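Local coordinates for ankyrin repeat domain-containing protein EMB506, chloroplastic (Arabidopsis thaliana, PDB 6JD6) that is involved in the initial differentiation of proplastids during embryo development and is required for correct development of cotyledons and of leaf margins, at residues A148-I153 / I182-Q187; Q192-L197 / T227-T232; I217-R222 / Y261-L266. All coordinates share one frame; numbering follows the deposited sequence.

Interaction 1. Residues A148-I153 / I182-Q187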
ATOM      1  N   ALA A 148      -9.236   5.039   3.568  1.00 36.15           N
ATOM      2  CA  ALA A 148      -8.074   5.730   3.031  1.00 35.31           C
ATOM      3  C   ALA A 148      -6.910   5.710   4.021  1.00 37.69           C
ATOM      4  O   ALA A 148      -5.748   5.672   3.616  1.00 38.14           O
ATOM      5  CB  ALA A 148      -8.434   7.158   2.668  1.00 31.64           C
ATOM      6  N   LEU A 149      -7.223   5.746   5.315  1.00 37.35           N
ATOM      7  CA  LEU A 149      -6.189   5.690   6.348  1.00 36.34           C
ATOM      8  C   LEU A 149      -5.423   4.365   6.296  1.00 33.27           C
ATOM      9  O   LEU A 149      -4.194   4.360   6.313  1.00 34.90           O
ATOM     10  CB  LEU A 149      -6.787   5.907   7.743  1.00 35.91           C
ATOM     11  CG  LEU A 149      -5.800   5.869   8.913  1.00 35.77           C
ATOM     12  CD1 LEU A 149      -4.757   6.976   8.775  1.00 34.90           C
ATOM     13  CD2 LEU A 149      -6.523   5.975  10.257  1.00 34.34           C
ATOM     14  N   HIS A 150      -6.152   3.253   6.245  1.00 32.17           N
ATOM     15  CA  HIS A 150      -5.535   1.933   6.104  1.00 34.65           C
ATOM     16  C   HIS A 150      -4.562   1.923   4.929  1.00 38.31           C
ATOM     17  O   HIS A 150      -3.414   1.505   5.063  1.00 35.88           O
ATOM     18  CB  HIS A 150      -6.590   0.856   5.847  1.00 33.60           C
ATOM     19  CG  HIS A 150      -7.365   0.442   7.060  1.00 36.97           C
ATOM     20  ND1 HIS A 150      -8.706   0.717   7.213  1.00 37.15           N
ATOM     21  CD2 HIS A 150      -6.998  -0.263   8.158  1.00 38.24           C
ATOM     22  CE1 HIS A 150      -9.130   0.214   8.360  1.00 41.27           C
ATOM     23  NE2 HIS A 150      -8.112  -0.387   8.952  1.00 39.53           N
ATOM     24  N   LYS A 151      -5.035   2.390   3.777  1.00 39.05           N
ATOM     25  CA  LYS A 151      -4.239   2.361   2.554  1.00 38.39           C
ATOM     26  C   LYS A 151      -3.033   3.278   2.618  1.00 35.13           C
ATOM     27  O   LYS A 151      -1.944   2.914   2.163  1.00 35.78           O
ATOM     28  CB  LYS A 151      -5.092   2.719   1.341  1.00 40.09           C
ATOM     29  CG  LYS A 151      -5.496   1.519   0.545  1.00 45.11           C
ATOM     30  CD  LYS A 151      -4.281   0.754   0.056  1.00 46.18           C
ATOM     31  CE  LYS A 151      -4.684  -0.647  -0.344  1.00 46.02           C
ATOM     32  NZ  LYS A 151      -5.804  -0.599  -1.316  1.00 47.42           N
ATOM     33  N   ALA A 152      -3.233   4.465   3.176  1.00 31.65           N
ATOM     34  CA  ALA A 152      -2.153   5.431   3.324  1.00 33.56           C
ATOM     35  C   ALA A 152      -1.034   4.862   4.190  1.00 38.54           C
ATOM     36  O   ALA A 152       0.145   5.161   3.984  1.00 40.59           O
ATOM     37  CB  ALA A 152      -2.683   6.724   3.927  1.00 32.02           C
ATOM     38  N   ILE A 153      -1.414   4.047   5.169  1.00 37.20           N
ATOM     39  CA  ILE A 153      -0.442   3.424   6.060  1.00 35.08           C
ATOM     40  C   ILE A 153       0.262   2.270   5.354  1.00 33.71           C
ATOM     41  O   ILE A 153       1.480   2.141   5.430  1.00 36.57           O
ATOM     42  CB  ILE A 153      -1.112   2.952   7.363  1.00 33.82           C
ATOM     43  CG1 ILE A 153      -1.566   4.169   8.174  1.00 34.62           C
ATOM     44  CG2 ILE A 153      -0.161   2.109   8.180  1.00 32.63           C
ATOM     45  CD1 ILE A 153      -2.359   3.823   9.406  1.00 36.39           C
ATOM     46  N   ILE A 182      -2.849   0.270  13.315  1.00 33.21           N
ATOM     47  CA  ILE A 182      -1.626  -0.039  14.056  1.00 33.44           C
ATOM     48  C   ILE A 182      -0.937  -1.318  13.539  1.00 32.29           C
ATOM     49  O   ILE A 182       0.292  -1.387  13.512  1.00 33.29           O
ATOM     50  CB  ILE A 182      -1.866  -0.093  15.593  1.00 36.40           C
ATOM     51  CG1 ILE A 182      -0.554  -0.326  16.350  1.00 36.40           C
ATOM     52  CG2 ILE A 182      -2.873  -1.162  15.953  1.00 35.51           C
ATOM     53  CD1 ILE A 182       0.440   0.794  16.214  1.00 37.44           C
ATOM     54  N   HIS A 183      -1.720  -2.312  13.115  1.00 27.60           N
ATOM     55  CA  HIS A 183      -1.164  -3.532  12.513  1.00 27.01           C
ATOM     56  C   HIS A 183      -0.311  -3.183  11.287  1.00 28.12           C
ATOM     57  O   HIS A 183       0.833  -3.621  11.153  1.00 28.55           O
ATOM     58  CB  HIS A 183      -2.282  -4.479  12.055  1.00 26.68           C
ATOM     59  CG  HIS A 183      -2.882  -5.318  13.144  1.00 29.15           C
ATOM     60  ND1 HIS A 183      -4.212  -5.231  13.501  1.00 31.60           N
ATOM     61  CD2 HIS A 183      -2.349  -6.294  13.919  1.00 29.07           C
ATOM     62  CE1 HIS A 183      -4.467  -6.098  14.464  1.00 32.32           C
ATOM     63  NE2 HIS A 183      -3.353  -6.754  14.739  1.00 31.67           N
ATOM     64  N   TYR A 184      -0.880  -2.392  10.387  1.00 26.49           N
ATOM     65  CA  TYR A 184      -0.196  -2.055   9.143  1.00 27.23           C
ATOM     66  C   TYR A 184       0.988  -1.114   9.349  1.00 26.10           C
ATOM     67  O   TYR A 184       1.985  -1.205   8.638  1.00 29.31           O
ATOM     68  CB  TYR A 184      -1.180  -1.465   8.126  1.00 27.84           C
ATOM     69  CG  TYR A 184      -2.200  -2.455   7.610  1.00 28.12           C
ATOM     70  CD1 TYR A 184      -1.807  -3.581   6.901  1.00 26.36           C
ATOM     71  CD2 TYR A 184      -3.560  -2.249   7.808  1.00 29.46           C
ATOM     72  CE1 TYR A 184      -2.742  -4.483   6.417  1.00 25.26           C
ATOM     73  CE2 TYR A 184      -4.499  -3.144   7.333  1.00 28.59           C
ATOM     74  CZ  TYR A 184      -4.084  -4.259   6.639  1.00 28.91           C
ATOM     75  OH  TYR A 184      -5.021  -5.150   6.160  1.00 31.17           O
ATOM     76  N   ALA A 185       0.878  -0.204  10.312  1.00 26.74           N
ATOM     77  CA  ALA A 185       1.973   0.716  10.606  1.00 28.53           C
ATOM     78  C   ALA A 185       3.184  -0.064  11.102  1.00 30.31           C
ATOM     79  O   ALA A 185       4.330   0.260  10.787  1.00 28.64           O
ATOM     80  CB  ALA A 185       1.542   1.752  11.639  1.00 25.30           C
ATOM     81  N   VAL A 186       2.916  -1.102  11.881  1.00 28.80           N
ATOM     82  CA  VAL A 186       3.972  -1.986  12.332  1.00 28.64           C
ATOM     83  C   VAL A 186       4.539  -2.813  11.168  1.00 29.68           C
ATOM     84  O   VAL A 186       5.759  -2.923  11.024  1.00 30.02           O
ATOM     85  CB  VAL A 186       3.484  -2.895  13.470  1.00 29.39           C
ATOM     86  CG1 VAL A 186       4.505  -3.967  13.756  1.00 26.76           C
ATOM     87  CG2 VAL A 186       3.210  -2.058  14.723  1.00 31.31           C
ATOM     88  N   GLN A 187       3.668  -3.363  10.320  1.00 27.18           N
ATOM     89  CA  GLN A 187       4.145  -4.184   9.201  1.00 29.47           C
ATOM     90  C   GLN A 187       5.066  -3.442   8.229  1.00 32.14           C
ATOM     91  O   GLN A 187       6.022  -4.030   7.714  1.00 31.66           O
ATOM     92  CB  GLN A 187       3.005  -4.848   8.415  1.00 28.11           C
ATOM     93  CG  GLN A 187       3.536  -5.981   7.526  1.00 30.95           C
ATOM     94  CD  GLN A 187       2.549  -6.495   6.495  1.00 35.01           C
ATOM     95  OE1 GLN A 187       1.678  -5.764   6.030  1.00 34.31           O
ATOM     96  NE2 GLN A 187       2.694  -7.770   6.124  1.00 36.22           N
TER
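I153 presses the methyl CG2 against the backbone of the neighbouring helix, 3.3 Å from the amide N of A185, at the point where the two helices come nearest: the CA atoms of I153 and A185 are 5.8 Å apart. Its chi1 of -68° sets CG1 beside the backbone N and swings CG2 anti to that N, and it is this short branch that lies against the peptide link from Y184 to A185. There CG2 lies 3.7 Å from CB of Y184 and 3.9 Å from CB of A185. The small side chain of A185 probably allows this close approach.

The segments run nearly parallel, at 11° with axes 9.1 Å apart, as expected for the first helices of consecutive ankyrin repeats, here ANK 2 and ANK 3, stacked side by side.

H150 and Y184 form a second, looser contact. CD2 of the H150 imidazole meets the edge of the phenol near its plane, 3.9 Å from CE2 of Y184, without stacking. The imidazole is held at both nitrogens, ND1 by the backbone N of T147 and NE2 by the carbonyl of L173, which fixes its rotation. With CG of Y184 anti to its carbonyl carbon (chi1 -68°), the phenol stands beside the imidazole, and its hydroxyl is hydrogen-bonded to D175 and to a basic side chain of the partner protein chain.

Interaction 2. Residues Q192-L197 / T227-T232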
ATOM      1  N   GLN A 192       7.337   6.412  13.187  0.85 37.68           N
ATOM      2  CA  GLN A 192       6.734   7.702  13.513  0.85 40.46           C
ATOM      3  C   GLN A 192       5.212   7.627  13.482  0.85 37.43           C
ATOM      4  O   GLN A 192       4.536   8.277  14.273  0.85 37.90           O
ATOM      5  CB  GLN A 192       7.242   8.806  12.577  0.85 43.48           C
ATOM      6  CG  GLN A 192       8.731   9.082  12.715  0.85 47.50           C
ATOM      7  CD  GLN A 192       9.137   9.413  14.142  0.85 53.78           C
ATOM      8  OE1 GLN A 192       9.944   8.707  14.749  0.85 55.11           O
ATOM      9  NE2 GLN A 192       8.582  10.497  14.682  0.85 55.25           N
ATOM     10  N   THR A 193       4.681   6.825  12.566  1.00 36.72           N
ATOM     11  CA  THR A 193       3.243   6.590  12.492  1.00 37.81           C
ATOM     12  C   THR A 193       2.757   5.814  13.716  1.00 37.42           C
ATOM     13  O   THR A 193       1.692   6.106  14.266  1.00 38.73           O
ATOM     14  CB  THR A 193       2.871   5.843  11.195  1.00 39.11           C
ATOM     15  OG1 THR A 193       3.217   6.662  10.071  1.00 41.94           O
ATOM     16  CG2 THR A 193       1.378   5.534  11.148  1.00 37.04           C
ATOM     17  N   VAL A 194       3.548   4.836  14.146  1.00 35.76           N
ATOM     18  CA  VAL A 194       3.247   4.085  15.363  1.00 34.36           C
ATOM     19  C   VAL A 194       3.159   5.014  16.576  1.00 36.69           C
ATOM     20  O   VAL A 194       2.195   4.953  17.343  1.00 36.62           O
ATOM     21  CB  VAL A 194       4.299   2.982  15.623  1.00 33.83           C
ATOM     22  CG1 VAL A 194       4.119   2.376  17.011  1.00 33.24           C
ATOM     23  CG2 VAL A 194       4.219   1.901  14.547  1.00 29.48           C
ATOM     24  N   LYS A 195       4.157   5.880  16.738  1.00 37.75           N
ATOM     25  CA  LYS A 195       4.162   6.859  17.822  1.00 41.57           C
ATOM     26  C   LYS A 195       2.964   7.801  17.738  1.00 42.18           C
ATOM     27  O   LYS A 195       2.382   8.171  18.756  1.00 44.99           O
ATOM     28  CB  LYS A 195       5.450   7.689  17.801  1.00 43.75           C
ATOM     29  CG  LYS A 195       6.713   6.920  18.148  1.00 44.76           C
ATOM     30  CD  LYS A 195       7.931   7.832  18.057  1.00 50.62           C
ATOM     31  CE  LYS A 195       9.202   7.106  18.456  1.00 55.23           C
ATOM     32  NZ  LYS A 195      10.401   7.981  18.364  1.00 60.39           N
ATOM     33  N   LEU A 196       2.611   8.199  16.521  1.00 39.75           N
ATOM     34  CA  LEU A 196       1.474   9.084  16.318  1.00 40.12           C
ATOM     35  C   LEU A 196       0.155   8.405  16.695  1.00 40.71           C
ATOM     36  O   LEU A 196      -0.728   9.037  17.275  1.00 42.88           O
ATOM     37  CB  LEU A 196       1.429   9.575  14.869  1.00 36.73           C
ATOM     38  CG  LEU A 196       0.336  10.587  14.530  1.00 37.77           C
ATOM     39  CD1 LEU A 196       0.380  11.775  15.484  1.00 39.96           C
ATOM     40  CD2 LEU A 196       0.486  11.053  13.093  1.00 37.60           C
ATOM     41  N   LEU A 197       0.023   7.122  16.359  1.00 37.04           N
ATOM     42  CA  LEU A 197      -1.188   6.370  16.685  1.00 37.70           C
ATOM     43  C   LEU A 197      -1.378   6.216  18.196  1.00 40.96           C
ATOM     44  O   LEU A 197      -2.511   6.180  18.682  1.00 43.97           O
ATOM     45  CB  LEU A 197      -1.198   5.001  15.991  1.00 33.11           C
ATOM     46  CG  LEU A 197      -1.420   5.008  14.471  1.00 33.75           C
ATOM     47  CD1 LEU A 197      -1.212   3.619  13.872  1.00 28.66           C
ATOM     48  CD2 LEU A 197      -2.805   5.536  14.112  1.00 34.36           C
ATOM     49  N   THR A 227       9.319  -3.145  18.346  1.00 35.35           N
ATOM     50  CA  THR A 227       8.994  -4.133  19.376  1.00 34.08           C
ATOM     51  C   THR A 227       9.086  -3.495  20.762  1.00 37.34           C
ATOM     52  O   THR A 227       8.177  -3.634  21.586  1.00 38.26           O
ATOM     53  CB  THR A 227       9.926  -5.365  19.307  1.00 33.08           C
ATOM     54  OG1 THR A 227       9.717  -6.062  18.070  1.00 32.02           O
ATOM     55  CG2 THR A 227       9.655  -6.322  20.471  1.00 34.11           C
ATOM     56  N   LYS A 228      10.177  -2.774  21.004  1.00 37.43           N
ATOM     57  CA  LYS A 228      10.399  -2.130  22.295  1.00 38.96           C
ATOM     58  C   LYS A 228       9.350  -1.069  22.605  1.00 38.05           C
ATOM     59  O   LYS A 228       8.847  -0.989  23.726  1.00 35.60           O
ATOM     60  CB  LYS A 228      11.794  -1.504  22.364  1.00 41.17           C
ATOM     61  CG  LYS A 228      12.047  -0.734  23.654  1.00 48.30           C
ATOM     62  CD  LYS A 228      13.509  -0.348  23.817  1.00 52.43           C
ATOM     63  CE  LYS A 228      13.747   0.308  25.169  1.00 57.83           C
ATOM     64  NZ  LYS A 228      15.196   0.540  25.444  1.00 61.25           N
ATOM     65  N   ILE A 229       9.019  -0.250  21.615  1.00 38.31           N
ATOM     66  CA  ILE A 229       8.087   0.841  21.864  1.00 39.57           C
ATOM     67  C   ILE A 229       6.653   0.343  22.086  1.00 39.04           C
ATOM     68  O   ILE A 229       5.891   0.956  22.832  1.00 41.46           O
ATOM     69  CB  ILE A 229       8.168   1.946  20.784  1.00 38.72           C
ATOM     70  CG1 ILE A 229       7.809   3.299  21.396  1.00 46.29           C
ATOM     71  CG2 ILE A 229       7.295   1.624  19.588  1.00 35.52           C
ATOM     72  CD1 ILE A 229       7.978   4.449  20.446  1.00 49.54           C
ATOM     73  N   LEU A 230       6.295  -0.776  21.460  1.00 36.64           N
ATOM     74  CA  LEU A 230       5.004  -1.402  21.724  1.00 33.18           C
ATOM     75  C   LEU A 230       4.928  -1.886  23.173  1.00 36.00           C
ATOM     76  O   LEU A 230       3.932  -1.662  23.858  1.00 38.30           O
ATOM     77  CB  LEU A 230       4.753  -2.562  20.754  1.00 31.86           C
ATOM     78  CG  LEU A 230       4.358  -2.169  19.327  1.00 33.40           C
ATOM     79  CD1 LEU A 230       4.374  -3.380  18.389  1.00 30.09           C
ATOM     80  CD2 LEU A 230       2.989  -1.504  19.328  1.00 33.45           C
ATOM     81  N   LEU A 231       5.991  -2.543  23.636  1.00 35.92           N
ATOM     82  CA  LEU A 231       6.055  -3.050  25.006  1.00 37.89           C
ATOM     83  C   LEU A 231       6.027  -1.921  26.038  1.00 40.84           C
ATOM     84  O   LEU A 231       5.448  -2.061  27.117  1.00 43.80           O
ATOM     85  CB  LEU A 231       7.315  -3.903  25.199  1.00 37.60           C
ATOM     86  CG  LEU A 231       7.353  -5.246  24.463  1.00 39.76           C
ATOM     87  CD1 LEU A 231       8.765  -5.821  24.460  1.00 40.29           C
ATOM     88  CD2 LEU A 231       6.376  -6.234  25.103  1.00 39.23           C
ATOM     89  N   THR A 232       6.660  -0.804  25.700  1.00 39.72           N
ATOM     90  CA  THR A 232       6.680   0.373  26.566  1.00 42.68           C
ATOM     91  C   THR A 232       5.291   1.008  26.634  1.00 43.20           C
ATOM     92  O   THR A 232       4.952   1.694  27.596  1.00 45.40           O
ATOM     93  CB  THR A 232       7.706   1.414  26.047  1.00 63.41           C
ATOM     94  OG1 THR A 232       9.024   0.860  26.115  1.00 63.96           O
ATOM     95  CG2 THR A 232       7.671   2.691  26.870  1.00 66.84           C
TER
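The backbones of Q192-L197 and T227-T232 stay well apart, the nearest CA atoms being those of K195 and I229 at 8.2 Å, so longer side chains have to bridge the space. I229 does most of this, touching two residues with two different branches. Its CD1 methyl lies against the aliphatic part of K195, 3.5 Å from CE and 3.6 Å from CG of that lysine. K195 is stretched out beyond CG, and the isoleucine meets this straight chain at about a right angle, its end methyl resting on the row of methylenes. The contact uses only the carbon part of the lysine, which is itself exposed.

On the buried side, CG2 of I229 approaches CG1 of V194 at 4.2 Å, a looser contact in which the two side chains slide past one another in opposite directions. A chi1 of 170° puts CG1 of V194 anti to its backbone N, and this is the methyl that meets the isoleucine. V194 also packs on A185 of helix 181-187, which ties this interface to the first helix of its own repeat.

Across these segments the association is purely apolar and modest in area, about 140 Å² counting both sides. It joins the second helices of two consecutive ankyrin repeats, ANK 3 and ANK 4, in the outer helical layer of the ankyrin solenoid.

Interaction 3. Residues I217-R222 / Y261-L266. With SO4 (sulfate ion), chain H.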
ATOM      1  N   ILE A 217       3.493  -8.955  14.813  1.00 28.94           N
ATOM      2  CA  ILE A 217       4.012  -8.451  13.548  1.00 29.14           C
ATOM      3  C   ILE A 217       5.362  -7.745  13.724  1.00 31.47           C
ATOM      4  O   ILE A 217       6.253  -7.884  12.886  1.00 32.81           O
ATOM      5  CB  ILE A 217       3.014  -7.483  12.872  1.00 29.26           C
ATOM      6  CG1 ILE A 217       1.641  -8.143  12.730  1.00 29.66           C
ATOM      7  CG2 ILE A 217       3.536  -7.039  11.508  1.00 25.80           C
ATOM      8  CD1 ILE A 217       0.590  -7.214  12.144  1.00 30.66           C
ATOM      9  N   ALA A 218       5.507  -6.992  14.812  1.00 31.07           N
ATOM     10  CA  ALA A 218       6.759  -6.292  15.094  1.00 30.53           C
ATOM     11  C   ALA A 218       7.921  -7.274  15.195  1.00 31.59           C
ATOM     12  O   ALA A 218       8.972  -7.084  14.579  1.00 31.04           O
ATOM     13  CB  ALA A 218       6.638  -5.473  16.376  1.00 30.36           C
ATOM     14  N   VAL A 219       7.717  -8.329  15.973  1.00 31.40           N
ATOM     15  CA  VAL A 219       8.711  -9.382  16.119  1.00 31.28           C
ATOM     16  C   VAL A 219       8.966 -10.119  14.792  1.00 30.87           C
ATOM     17  O   VAL A 219      10.105 -10.441  14.460  1.00 31.17           O
ATOM     18  CB  VAL A 219       8.298 -10.368  17.227  1.00 29.89           C
ATOM     19  CG1 VAL A 219       9.290 -11.501  17.331  1.00 28.12           C
ATOM     20  CG2 VAL A 219       8.189  -9.631  18.564  1.00 29.89           C
ATOM     21  N   GLN A 220       7.908 -10.368  14.028  1.00 29.32           N
ATOM     22  CA  GLN A 220       8.062 -10.985  12.712  1.00 31.07           C
ATOM     23  C   GLN A 220       8.945 -10.125  11.802  1.00 31.12           C
ATOM     24  O   GLN A 220       9.755 -10.650  11.034  1.00 30.38           O
ATOM     25  CB  GLN A 220       6.701 -11.208  12.050  1.00 30.96           C
ATOM     26  CG  GLN A 220       6.755 -12.056  10.781  1.00 29.01           C
ATOM     27  CD  GLN A 220       5.472 -11.988   9.984  1.00 27.90           C
ATOM     28  OE1 GLN A 220       4.991 -10.903   9.653  1.00 30.19           O
ATOM     29  NE2 GLN A 220       4.904 -13.146   9.675  1.00 27.54           N
ATOM     30  N   SER A 221       8.797  -8.805  11.904  1.00 29.07           N
ATOM     31  CA  SER A 221       9.583  -7.879  11.088  1.00 30.23           C
ATOM     32  C   SER A 221      11.020  -7.746  11.596  1.00 32.29           C
ATOM     33  O   SER A 221      11.855  -7.113  10.953  1.00 33.95           O
ATOM     34  CB  SER A 221       8.923  -6.496  11.046  1.00 29.85           C
ATOM     35  OG  SER A 221       9.143  -5.791  12.257  1.00 30.01           O
ATOM     36  N   ARG A 222      11.289  -8.349  12.755  1.00 33.96           N
ATOM     37  CA  ARG A 222      12.606  -8.329  13.416  1.00 31.94           C
ATOM     38  C   ARG A 222      13.018  -6.941  13.901  1.00 34.19           C
ATOM     39  O   ARG A 222      14.184  -6.717  14.236  1.00 34.64           O
ATOM     40  CB  ARG A 222      13.720  -8.925  12.532  1.00 30.09           C
ATOM     41  CG  ARG A 222      13.328 -10.177  11.744  1.00 30.18           C
ATOM     42  CD  ARG A 222      12.612 -11.185  12.627  1.00 28.30           C
ATOM     43  NE  ARG A 222      13.511 -11.915  13.515  1.00 31.24           N
ATOM     44  CZ  ARG A 222      13.091 -12.704  14.498  1.00 30.75           C
ATOM     45  NH1 ARG A 222      11.790 -12.826  14.732  1.00 28.07           N
ATOM     46  NH2 ARG A 222      13.963 -13.358  15.252  1.00 29.18           N
ATOM     47  N   TYR A 261      18.124 -13.238  19.258  1.00 43.08           N
ATOM     48  CA  TYR A 261      18.473 -13.109  20.665  1.00 44.27           C
ATOM     49  C   TYR A 261      18.100 -11.738  21.229  1.00 43.23           C
ATOM     50  O   TYR A 261      17.610 -11.641  22.349  1.00 45.48           O
ATOM     51  CB  TYR A 261      19.957 -13.390  20.910  1.00 50.09           C
ATOM     52  CG  TYR A 261      20.301 -13.343  22.380  1.00 57.01           C
ATOM     53  CD1 TYR A 261      19.945 -14.386  23.223  1.00 59.05           C
ATOM     54  CD2 TYR A 261      20.952 -12.247  22.931  1.00 60.71           C
ATOM     55  CE1 TYR A 261      20.240 -14.347  24.570  1.00 62.74           C
ATOM     56  CE2 TYR A 261      21.255 -12.201  24.281  1.00 62.80           C
ATOM     57  CZ  TYR A 261      20.894 -13.256  25.093  1.00 65.81           C
ATOM     58  OH  TYR A 261      21.181 -13.228  26.438  1.00 71.50           O
ATOM     59  N   ASP A 262      18.336 -10.686  20.453  1.00 40.73           N
ATOM     60  CA  ASP A 262      17.990  -9.336  20.885  1.00 43.70           C
ATOM     61  C   ASP A 262      16.494  -9.201  21.122  1.00 42.46           C
ATOM     62  O   ASP A 262      16.067  -8.605  22.111  1.00 45.84           O
ATOM     63  CB  ASP A 262      18.445  -8.296  19.858  1.00 45.23           C
ATOM     64  CG  ASP A 262      19.945  -8.098  19.859  1.00 50.82           C
ATOM     65  OD1 ASP A 262      20.596  -8.493  20.849  1.00 53.58           O
ATOM     66  OD2 ASP A 262      20.470  -7.543  18.872  1.00 52.66           O
ATOM     67  N   LEU A 263      15.704  -9.756  20.210  1.00 36.44           N
ATOM     68  CA  LEU A 263      14.254  -9.720  20.334  1.00 35.68           C
ATOM     69  C   LEU A 263      13.772 -10.505  21.558  1.00 36.87           C
ATOM     70  O   LEU A 263      12.901 -10.039  22.299  1.00 37.79           O
ATOM     71  CB  LEU A 263      13.595 -10.235  19.051  1.00 33.32           C
ATOM     72  CG  LEU A 263      13.765  -9.297  17.849  1.00 34.63           C
ATOM     73  CD1 LEU A 263      13.402  -9.996  16.555  1.00 33.90           C
ATOM     74  CD2 LEU A 263      12.930  -8.029  18.022  1.00 30.47           C
ATOM     75  N   VAL A 264      14.347 -11.687  21.769  1.00 37.66           N
ATOM     76  CA  VAL A 264      14.022 -12.509  22.933  1.00 38.95           C
ATOM     77  C   VAL A 264      14.313 -11.743  24.221  1.00 42.96           C
ATOM     78  O   VAL A 264      13.517 -11.751  25.161  1.00 43.49           O
ATOM     79  CB  VAL A 264      14.823 -13.832  22.929  1.00 41.50           C
ATOM     80  CG1 VAL A 264      14.832 -14.474  24.319  1.00 42.09           C
ATOM     81  CG2 VAL A 264      14.258 -14.790  21.893  1.00 38.45           C
ATOM     82  N   LYS A 265      15.456 -11.070  24.244  1.00 44.74           N
ATOM     83  CA  LYS A 265      15.870 -10.275  25.390  1.00 47.80           C
ATOM     84  C   LYS A 265      14.844  -9.181  25.704  1.00 44.00           C
ATOM     85  O   LYS A 265      14.417  -9.037  26.846  1.00 44.62           O
ATOM     86  CB  LYS A 265      17.255  -9.684  25.130  1.00 54.73           C
ATOM     87  CG  LYS A 265      17.855  -8.910  26.278  1.00 63.86           C
ATOM     88  CD  LYS A 265      19.378  -8.942  26.211  1.00 72.19           C
ATOM     89  CE  LYS A 265      19.888  -8.524  24.836  1.00 76.53           C
ATOM     90  NZ  LYS A 265      21.379  -8.477  24.785  1.00 80.63           N
ATOM     91  N   LEU A 266      14.439  -8.430  24.685  1.00 41.99           N
ATOM     92  CA  LEU A 266      13.386  -7.430  24.836  1.00 42.36           C
ATOM     93  C   LEU A 266      12.095  -8.033  25.389  1.00 42.20           C
ATOM     94  O   LEU A 266      11.431  -7.434  26.233  1.00 42.33           O
ATOM     95  CB  LEU A 266      13.090  -6.755  23.494  1.00 42.05           C
ATOM     96  CG  LEU A 266      14.115  -5.744  22.978  1.00 42.93           C
ATOM     97  CD1 LEU A 266      13.732  -5.262  21.587  1.00 38.59           C
ATOM     98  CD2 LEU A 266      14.235  -4.572  23.942  1.00 44.51           C
TER
HETATM   99  S   SO4 H 306      21.288 -13.056  16.913  1.00117.97           S
HETATM  100  O1  SO4 H 306      22.547 -13.626  17.386  1.00120.90           O
HETATM  101  O2  SO4 H 306      20.872 -11.976  17.806  1.00116.19           O
HETATM  102  O3  SO4 H 306      21.476 -12.526  15.563  1.00118.75           O
HETATM  103  O4  SO4 H 306      20.265 -14.099  16.891  1.00115.82           O
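L263 pushes its CD1 methyl over the guanidinium of R222, joining the end of the first helix of ankyrin repeat ANK 4 to the second helix of ANK 5, the last repeat of the solenoid. The apolar contact centres on this one methyl, which sits above the middle of the flat group, 3.4 Å from CZ of R222. The two side chains cross at about a right angle. CD1 is also 4.4 Å from CG1 of V219, and the CA atoms of V219 and L263 lie 7.0 Å apart.

Hydrogen bonds hold the arginine in position. R222, with positive phi, is the first residue past helix 214-220 to leave helical torsions and forms a Schellman motif with its last turn. Its side chain, bent at chi2 (-47°) and chi3 (-76°), folds back over the helix end. NH1 of R222 reaches the carbonyl O of V219 at 2.9 Å, standing above the carbonyl plane, while the backbone N of R222 binds that oxygen from the opposite face. The guanidinium also donates to the carbonyls of L250, A251 and F258, linking this helix end to the chain around helix 247-252. A leucine here would probably leave the carbonyls of L250, A251 and F258 without the guanidinium's N-H groups and take away the flat face on which CD1 of L263 rests. OG of S221 donates to the carbonyl O of A218 at 2.7 Å.

Charged and ionic contacts lie at the margin. D262 forms a salt bridge with R224, and a sulfate ion, probably from the crystallisation liquor, sits by the start of segment 261-266, where the amide N of Y261 makes weak hydrogen bonds to it, at 3.3 Å to O4 and 3.4 Å to O2.

Overall arrangement
From the N terminus, interaction 1 closes the first loop, bringing 182-187 back beside 148-153 and joining ANK 2 to ANK 3. It is complete before interaction 2 opens at 192-197, on the very next helix. Interaction 2 closes at 227-232, but 217-222 of interaction 3 already falls within its span, so these two loops cross; interaction 3 closes only at 261-266. The series thus runs from ANK 2 to ANK 5. The contacts also meet directly: A185 packs on T193 and L197, V186 and H183 reach A218 and I217, and T227 and L230 pack on A218, tying the helical layers together.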